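Local coordinates for protein arabinan endo-1,5-alpha-l-arabinosidase A (Cellvibrio cellulosa, PDB 1GYH) that cleaves alpha-1,5-arabinofuranosyl bonds of linear arabinan, releasing almost exclusively arabinotriose, and so helps to degrade the plant cell wall, at residues G261-Y266 and D272-H277; K290-H295 and P302-K307. All coordinates share one frame; numbering follows the deposited sequence.

Contact 1: G261-Y266 and D272-H277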
loop_
_atom_site.group_PDB
_atom_site.type_symbol
_atom_site.label_atom_id
_atom_site.label_comp_id
_atom_site.label_asym_id
_atom_site.label_seq_id
_atom_site.Cartn_x
_atom_site.Cartn_y
_atom_site.Cartn_z
ATOM N N GLY A 261 -10.213 -2.061 -1.443
ATOM C CA GLY A 261 -9.119 -1.242 -1.885
ATOM C C GLY A 261 -7.814 -1.427 -1.128
ATOM O O GLY A 261 -7.535 -2.509 -0.579
ATOM N N HIS A 262 -7.036 -0.349 -1.123
ATOM C CA HIS A 262 -5.648 -0.271 -0.628
ATOM C C HIS A 262 -4.840 -1.474 -1.084
ATOM O O HIS A 262 -4.492 -2.337 -0.279
ATOM C CB HIS A 262 -5.523 -0.091 0.905
ATOM C CG HIS A 262 -4.173 0.451 1.299
ATOM N ND1 HIS A 262 -4.014 1.650 1.966
ATOM C CD2 HIS A 262 -2.929 0.031 0.988
ATOM C CE1 HIS A 262 -2.727 1.910 2.101
ATOM N NE2 HIS A 262 -2.047 0.942 1.510
ATOM N N ASN A 263 -4.599 -1.537 -2.392
ATOM C CA ASN A 263 -4.063 -2.744 -3.005
ATOM C C ASN A 263 -2.566 -2.776 -3.156
ATOM O O ASN A 263 -1.874 -1.767 -3.059
ATOM C CB ASN A 263 -4.684 -2.953 -4.415
ATOM C CG ASN A 263 -4.087 -2.066 -5.433
ATOM O OD1 ASN A 263 -4.380 -0.874 -5.437
ATOM N ND2 ASN A 263 -3.194 -2.614 -6.299
ATOM N N SER A 264 -2.085 -3.979 -3.443
ATOM C CA SER A 264 -0.778 -4.205 -4.013
ATOM C C SER A 264 -1.026 -5.108 -5.273
ATOM O O SER A 264 -2.172 -5.483 -5.565
ATOM C CB SER A 264 0.181 -4.843 -2.998
ATOM O OG SER A 264 -0.408 -5.960 -2.274
ATOM N N ALA A 265 0.058 -5.449 -5.971
ATOM C CA ALA A 265 -0.016 -6.207 -7.248
ATOM C C ALA A 265 1.368 -6.784 -7.529
ATOM O O ALA A 265 2.393 -6.145 -7.233
ATOM C CB ALA A 265 -0.477 -5.329 -8.384
ATOM N N TYR A 266 1.393 -8.016 -8.037
ATOM C CA TYR A 266 2.618 -8.763 -8.181
ATOM C C TYR A 266 2.575 -9.686 -9.385
ATOM O O TYR A 266 1.490 -10.110 -9.836
ATOM C CB TYR A 266 2.878 -9.632 -6.944
ATOM C CG TYR A 266 2.894 -8.815 -5.650
ATOM C CD1 TYR A 266 4.047 -8.172 -5.240
ATOM C CD2 TYR A 266 1.748 -8.686 -4.877
ATOM C CE1 TYR A 266 4.082 -7.434 -4.054
ATOM C CE2 TYR A 266 1.754 -7.939 -3.683
ATOM C CZ TYR A 266 2.929 -7.320 -3.277
ATOM O OH TYR A 266 2.980 -6.596 -2.106
ATOM N N ASP A 272 -0.036 -12.728 -13.117
ATOM C CA ASP A 272 -0.185 -11.497 -12.338
ATOM C C ASP A 272 -1.360 -11.577 -11.364
ATOM O O ASP A 272 -2.386 -12.229 -11.661
ATOM C CB ASP A 272 -0.377 -10.324 -13.269
ATOM C CG ASP A 272 0.695 -10.245 -14.371
ATOM O OD1 ASP A 272 1.918 -10.432 -14.110
ATOM O OD2 ASP A 272 0.359 -9.946 -15.544
ATOM N N TYR A 273 -1.216 -10.864 -10.232
ATOM C CA TYR A 273 -2.138 -10.970 -9.102
ATOM C C TYR A 273 -2.386 -9.590 -8.475
ATOM O O TYR A 273 -1.491 -8.770 -8.338
ATOM C CB TYR A 273 -1.605 -11.953 -8.060
ATOM C CG TYR A 273 -1.402 -13.396 -8.600
ATOM C CD1 TYR A 273 -0.207 -13.753 -9.217
ATOM C CD2 TYR A 273 -2.394 -14.378 -8.472
ATOM C CE1 TYR A 273 0.002 -15.050 -9.717
ATOM C CE2 TYR A 273 -2.205 -15.694 -8.965
ATOM C CZ TYR A 273 -0.992 -16.013 -9.567
ATOM O OH TYR A 273 -0.729 -17.287 -10.026
ATOM N N LEU A 274 -3.631 -9.346 -8.148
ATOM C CA LEU A 274 -4.080 -8.159 -7.413
ATOM C C LEU A 274 -4.399 -8.601 -5.945
ATOM O O LEU A 274 -5.102 -9.588 -5.744
ATOM C CB LEU A 274 -5.349 -7.629 -8.068
ATOM C CG LEU A 274 -5.883 -6.301 -7.470
ATOM C CD1 LEU A 274 -5.024 -5.159 -7.796
ATOM C CD2 LEU A 274 -7.287 -6.022 -7.953
ATOM N N VAL A 275 -3.882 -7.868 -4.957
ATOM C CA VAL A 275 -3.978 -8.223 -3.505
ATOM C C VAL A 275 -4.644 -7.009 -2.811
ATOM O O VAL A 275 -4.196 -5.888 -2.975
ATOM C CB VAL A 275 -2.592 -8.518 -2.905
ATOM C CG1 VAL A 275 -2.648 -8.962 -1.415
ATOM C CG2 VAL A 275 -1.918 -9.654 -3.666
ATOM N N LEU A 276 -5.729 -7.233 -2.095
ATOM C CA LEU A 276 -6.498 -6.124 -1.496
ATOM C C LEU A 276 -7.310 -6.562 -0.266
ATOM O O LEU A 276 -7.396 -7.759 0.045
ATOM C CB LEU A 276 -7.442 -5.509 -2.543
ATOM C CG LEU A 276 -8.519 -6.361 -3.230
ATOM C CD1 LEU A 276 -9.666 -6.665 -2.278
ATOM C CD2 LEU A 276 -9.094 -5.629 -4.404
ATOM N N HIS A 277 -7.895 -5.585 0.443
ATOM C CA HIS A 277 -8.891 -5.920 1.458
ATOM C C HIS A 277 -10.271 -5.490 1.013
ATOM O O HIS A 277 -10.415 -4.551 0.226
ATOM C CB HIS A 277 -8.542 -5.364 2.853
ATOM C CG HIS A 277 -8.694 -3.879 2.996
ATOM N ND1 HIS A 277 -7.609 -3.033 3.111
ATOM C CD2 HIS A 277 -9.795 -3.092 3.076
ATOM C CE1 HIS A 277 -8.033 -1.790 3.258
ATOM N NE2 HIS A 277 -9.354 -1.790 3.219
#
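The hairpin of strands 257-268 and 271-280, in one blade of the five-bladed propeller, is stitched here by three antiparallel hydrogen-bonded pairs, G261 with H277, S264 with V275 and Y266 with Y273. Between the first two the register slips by one residue, a beta bulge in which H262 and N263 stand against L276. G261 N gives to H277 O at 3.0 Å, and G261 O, besides accepting from H277 N, lies over one face of the H277 imidazole, toward its rim. The H277 ring is held elsewhere too: ND1 bonds to D9 N, and the ring stacks on H8. S264 O is gripped twice, V275 N (3.0 Å) and N263 ND2 (3.1 Å) reaching it from opposite faces of its carbonyl plane. With its CG between the backbone N and the carbonyl carbon (chi1 77°), N263 lays its amide along its own strand to this following carbonyl; its ND2 meanwhile lies 3.5 Å from L274 CD1. On the opposite face of the sheet from L274, S264 OG packs 3.4 Å from V275 CB while bonding to P10 O, and V275 CG2 meets the edge of the Y266 ring at CD2, 4.0 Å away. H262 is probably a calcium ligand. Bulge and hairpin bonds together probably hold the backbone that sets H262 beside D9, the likely proton acceptor, and H277 against the D9 backbone.

Contact 2: K290-H295 and P302-K307; sequences KILNLH and PQVDEK
H295 and Q303 form an antiparallel hydrogen-bonded pair: H295 N gives to Q303 O at 2.8 Å, and Q303 N returns a bond to H295 O at 2.9 Å, reaching it from above the carbonyl plane. P302 CA adds a CA-H...O contact to the same H295 O. Beside this pair, L294 CD1 touches both V304 CG1 (3.7 Å) and P302 CB (3.8 Å). With CG anti to the backbone N (chi1 -168°), the leucine lies alongside the proline and points the same way, whereas it meets the valine at a slant. L292 crosses V304 at about a right angle, its CD2 4.2 Å from V304 CB and also against D305 O. Further along, the backbones part and a water bridges them, donating to N293 O (2.6 Å) and accepting from D305 N (2.8 Å). D305 OD1 in turn takes K307 N at 3.1 Å, a capping bond just before the turn into helix 308-311. Behind the apolar cluster, I251 of strand 248-251 touches L292 and V304, and L250 touches P302. On the side of strand 286-296 away from 302-303, strand 271-280 bonds to L292 and L294 through the backbone. The whole is a beta hairpin with a very short outer strand, closing the edge of an antiparallel propeller blade.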
loop_
_atom_site.group_PDB
_atom_site.type_symbol
_atom_site.label_atom_id
_atom_site.label_comp_id
_atom_site.label_asym_id
_atom_site.label_seq_id
_atom_site.Cartn_x
_atom_site.Cartn_y
_atom_site.Cartn_z
ATOM N N LYS A 290 -8.216 -10.562 0.046
ATOM C CA LYS A 290 -8.651 -11.091 -1.255
ATOM C C LYS A 290 -7.459 -11.030 -2.245
ATOM O O LYS A 290 -6.760 -10.025 -2.321
ATOM C CB LYS A 290 -9.888 -10.377 -1.800
ATOM C CG LYS A 290 -11.145 -10.561 -1.051
ATOM C CD LYS A 290 -11.686 -12.002 -0.967
ATOM C CE LYS A 290 -12.743 -12.147 0.113
ATOM N NZ LYS A 290 -13.394 -13.497 0.198
ATOM N N ILE A 291 -7.199 -12.151 -2.923
ATOM C CA ILE A 291 -6.216 -12.242 -4.016
ATOM C C ILE A 291 -7.001 -12.637 -5.286
ATOM O O ILE A 291 -7.758 -13.620 -5.276
ATOM C CB ILE A 291 -5.148 -13.314 -3.714
ATOM C CG1 ILE A 291 -4.455 -13.016 -2.387
ATOM C CG2 ILE A 291 -4.137 -13.403 -4.889
ATOM C CD1 ILE A 291 -3.402 -13.970 -1.986
ATOM N N LEU A 292 -6.882 -11.819 -6.329
ATOM C CA LEU A 292 -7.604 -11.989 -7.589
ATOM C C LEU A 292 -6.612 -12.142 -8.732
ATOM O O LEU A 292 -5.513 -11.559 -8.692
ATOM C CB LEU A 292 -8.487 -10.783 -7.916
ATOM C CG LEU A 292 -9.664 -10.477 -6.948
ATOM C CD1 LEU A 292 -9.134 -9.716 -5.847
ATOM C CD2 LEU A 292 -10.756 -9.629 -7.645
ATOM N N ASN A 293 -6.994 -12.925 -9.743
ATOM C CA ASN A 293 -6.164 -13.040 -10.963
ATOM C C ASN A 293 -6.288 -11.769 -11.784
ATOM O O ASN A 293 -7.378 -11.279 -12.049
ATOM C CB ASN A 293 -6.552 -14.299 -11.776
ATOM C CG ASN A 293 -6.355 -15.586 -10.983
ATOM O OD1 ASN A 293 -5.214 -15.972 -10.676
ATOM N ND2 ASN A 293 -7.480 -16.248 -10.602
ATOM N N LEU A 294 -5.148 -11.206 -12.153
ATOM C CA LEU A 294 -5.074 -9.958 -12.870
ATOM C C LEU A 294 -4.861 -10.267 -14.364
ATOM O O LEU A 294 -3.799 -10.808 -14.751
ATOM C CB LEU A 294 -3.922 -9.112 -12.307
ATOM C CG LEU A 294 -3.768 -7.632 -12.688
ATOM C CD1 LEU A 294 -5.034 -6.830 -12.489
ATOM C CD2 LEU A 294 -2.604 -7.044 -11.826
ATOM N N HIS A 295 -5.847 -9.893 -15.174
ATOM C CA HIS A 295 -5.805 -10.051 -16.661
ATOM C C HIS A 295 -5.557 -8.704 -17.369
ATOM O O HIS A 295 -5.552 -7.656 -16.725
ATOM C CB HIS A 295 -7.114 -10.679 -17.191
ATOM C CG HIS A 295 -7.476 -11.946 -16.493
ATOM N ND1 HIS A 295 -8.334 -11.978 -15.411
ATOM C CD2 HIS A 295 -7.017 -13.208 -16.650
ATOM C CE1 HIS A 295 -8.414 -13.216 -14.960
ATOM N NE2 HIS A 295 -7.617 -13.981 -15.687
ATOM N N PRO A 302 -5.600 -3.305 -17.285
ATOM C CA PRO A 302 -5.872 -4.414 -16.372
ATOM C C PRO A 302 -7.344 -4.636 -16.180
ATOM O O PRO A 302 -8.152 -3.698 -16.288
ATOM C CB PRO A 302 -5.206 -3.991 -15.043
ATOM C CG PRO A 302 -5.125 -2.490 -15.102
ATOM C CD PRO A 302 -5.021 -2.132 -16.595
ATOM N N GLN A 303 -7.684 -5.894 -15.930
ATOM C CA GLN A 303 -9.057 -6.340 -15.745
ATOM C C GLN A 303 -9.063 -7.467 -14.696
ATOM O O GLN A 303 -8.140 -8.309 -14.662
ATOM C CB GLN A 303 -9.596 -6.833 -17.096
ATOM C CG GLN A 303 -10.986 -7.228 -17.096
ATOM C CD GLN A 303 -11.414 -7.925 -18.401
ATOM O OE1 GLN A 303 -11.451 -7.297 -19.477
ATOM N NE2 GLN A 303 -11.735 -9.227 -18.300
ATOM N N VAL A 304 -10.065 -7.451 -13.815
ATOM C CA VAL A 304 -10.313 -8.532 -12.855
ATOM C C VAL A 304 -11.768 -9.013 -12.883
ATOM O O VAL A 304 -12.665 -8.310 -13.370
ATOM C CB VAL A 304 -9.894 -8.115 -11.422
ATOM C CG1 VAL A 304 -8.388 -7.889 -11.338
ATOM C CG2 VAL A 304 -10.681 -6.857 -10.946
ATOM N N ASP A 305 -11.997 -10.231 -12.400
ATOM C CA ASP A 305 -13.317 -10.840 -12.363
ATOM C C ASP A 305 -13.825 -10.675 -10.918
ATOM O O ASP A 305 -13.298 -11.290 -10.009
ATOM C CB ASP A 305 -13.217 -12.324 -12.803
ATOM C CG ASP A 305 -14.525 -13.118 -12.660
ATOM O OD1 ASP A 305 -15.600 -12.551 -12.269
ATOM O OD2 ASP A 305 -14.555 -14.354 -12.959
ATOM N N GLU A 306 -14.837 -9.823 -10.722
ATOM C CA GLU A 306 -15.285 -9.520 -9.349
ATOM C C GLU A 306 -15.888 -10.731 -8.607
ATOM O O GLU A 306 -16.020 -10.721 -7.382
ATOM C CB GLU A 306 -16.150 -8.244 -9.299
ATOM C CG GLU A 306 -17.579 -8.306 -9.724
ATOM C CD GLU A 306 -18.368 -7.100 -9.142
ATOM O OE1 GLU A 306 -18.049 -5.889 -9.406
ATOM O OE2 GLU A 306 -19.297 -7.364 -8.388
ATOM N N LYS A 307 -16.233 -11.791 -9.334
ATOM C CA LYS A 307 -16.657 -13.047 -8.707
ATOM C C LYS A 307 -15.614 -13.654 -7.802
ATOM O O LYS A 307 -15.975 -14.355 -6.861
ATOM C CB LYS A 307 -17.109 -14.073 -9.774
ATOM C CG LYS A 307 -18.409 -13.646 -10.458
ATOM C CD LYS A 307 -18.626 -14.282 -11.845
ATOM C CE LYS A 307 -18.680 -15.768 -11.815
ATOM N NZ LYS A 307 -19.163 -16.310 -13.150
HETATM O O HOH W 1 -9.857 -11.947 -11.753
#

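Contacts 1 and 2 illustrate how a propeller blade is built by successive hairpins. They follow one another along the chain, the first closing before the second opens, and belong to a single antiparallel sheet whose order is 257-268, 271-280, 286-296 and 302-303. Their centres are 9 Å apart, and the two middle strands join them: L274 O lies 2.9 Å from L292 N and L276 O 2.9 Å from K290 N, both probable hydrogen bonds, while Y273 CE2 packs against N293 OD1. Contact 1, about 9 Å from the chain centre, holds H262, probably a calcium ligand, next to the likely proton acceptor D9; contact 2, at about 17 Å, is away from the annotated sites.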